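Local structure of conserved hypothetical protein (Agrobacterium tumefaciens, 2FEX) at residues Ala157-Ser160 with Phe161-Ile165. The protein is of unknown function but belongs to the DJ-1/PfpI family and has the flavodoxin-like alpha/beta fold of that superfamily, as a dimer. Sequence-based numbering, arbitrary orientation.
Sequences APVS and FAVEI
From the N-cap residue A157, whose carbonyl O takes the N-H of F161 (O to N, 3.1 Å), four successive i to i+4 bonds build the opening turns of helix 158-168, a worked example of how an alpha-helix starts. A162 N bonds to P158 O, V163 N lies 3.0 Å from its acceptor V159 O, and the series continues with E164 N on S160 O at 2.9 Å. The inward side is tightly filled. F161 CB rests 3.3 Å from A157 O, and with CG anti to the backbone N (chi1 -173°) the ring is carried down onto strands 96-100 and 150-153. I165 CD1 stands over the middle of one face of the F161 ring, 3.6 Å from its plane. The outer, partly exposed side is looser: V159 CG1 and V163 CG2 lie alongside at 4.4 Å, with F172 packed against V163. S160 OG is hydrogen-bonded to A144 N. At the helix start, OE2 and OE1 of E186 of the second subunit accept hydrogen bonds from V159 N and S160 N, respectively, joining the dimer partner to a sheet-covering helix in a DJ-1-type alpha/beta sandwich.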
# COMPACT_ATOMS: atom_id res chain seq x y z
N ALA A 157 8.53 -2.96 7.34
CA ALA A 157 7.74 -4.00 8.04
C ALA A 157 6.22 -3.66 8.04
O ALA A 157 5.60 -3.69 9.11
CB ALA A 157 8.23 -4.15 9.50
N PRO A 158 5.64 -3.41 6.85
CA PRO A 158 4.22 -3.07 6.86
C PRO A 158 3.31 -4.21 7.32
O PRO A 158 2.22 -3.95 7.85
CB PRO A 158 3.94 -2.69 5.39
CG PRO A 158 4.95 -3.49 4.57
CD PRO A 158 6.20 -3.45 5.47
N VAL A 159 3.72 -5.46 7.06
CA VAL A 159 2.84 -6.59 7.41
C VAL A 159 2.76 -6.76 8.92
O VAL A 159 1.68 -6.83 9.48
CB VAL A 159 3.26 -7.88 6.71
CG1 VAL A 159 2.24 -8.98 7.09
CG2 VAL A 159 3.32 -7.60 5.18
N SER A 160 3.92 -6.84 9.60
CA SER A 160 3.89 -7.05 11.04
C SER A 160 3.33 -5.80 11.77
O SER A 160 2.74 -5.93 12.83
CB SER A 160 5.25 -7.46 11.59
OG SER A 160 6.25 -6.50 11.25
N PHE A 161 3.50 -4.64 11.14
CA PHE A 161 2.87 -3.41 11.69
C PHE A 161 1.34 -3.63 11.74
O PHE A 161 0.69 -3.43 12.81
CB PHE A 161 3.20 -2.23 10.78
CG PHE A 161 2.75 -0.87 11.33
CD1 PHE A 161 3.19 -0.42 12.57
CD2 PHE A 161 1.92 -0.06 10.54
CE1 PHE A 161 2.83 0.90 13.02
CE2 PHE A 161 1.55 1.27 10.98
CZ PHE A 161 1.98 1.71 12.24
N ALA A 162 0.78 -4.11 10.62
CA ALA A 162 -0.66 -4.35 10.59
C ALA A 162 -1.10 -5.41 11.60
O ALA A 162 -2.10 -5.24 12.31
CB ALA A 162 -1.12 -4.72 9.18
N VAL A 163 -0.33 -6.50 11.67
CA VAL A 163 -0.71 -7.64 12.54
C VAL A 163 -0.68 -7.13 14.00
O VAL A 163 -1.59 -7.43 14.77
CB VAL A 163 0.28 -8.79 12.36
CG1 VAL A 163 0.15 -9.79 13.52
CG2 VAL A 163 0.12 -9.41 10.95
N GLU A 164 0.35 -6.34 14.38
CA GLU A 164 0.46 -5.93 15.80
C GLU A 164 -0.67 -4.95 16.18
O GLU A 164 -1.15 -4.97 17.32
CB GLU A 164 1.82 -5.33 16.12
CG GLU A 164 2.97 -6.34 16.05
CD GLU A 164 2.88 -7.45 17.13
OE1 GLU A 164 2.07 -7.37 18.11
OE2 GLU A 164 3.64 -8.44 16.97
N ILE A 165 -1.10 -4.11 15.21
CA ILE A 165 -2.22 -3.19 15.47
C ILE A 165 -3.47 -4.01 15.69
O ILE A 165 -4.21 -3.79 16.69
CB ILE A 165 -2.41 -2.23 14.28
CG1 ILE A 165 -1.20 -1.25 14.29
CG2 ILE A 165 -3.75 -1.47 14.35
CD1 ILE A 165 -0.99 -0.46 13.00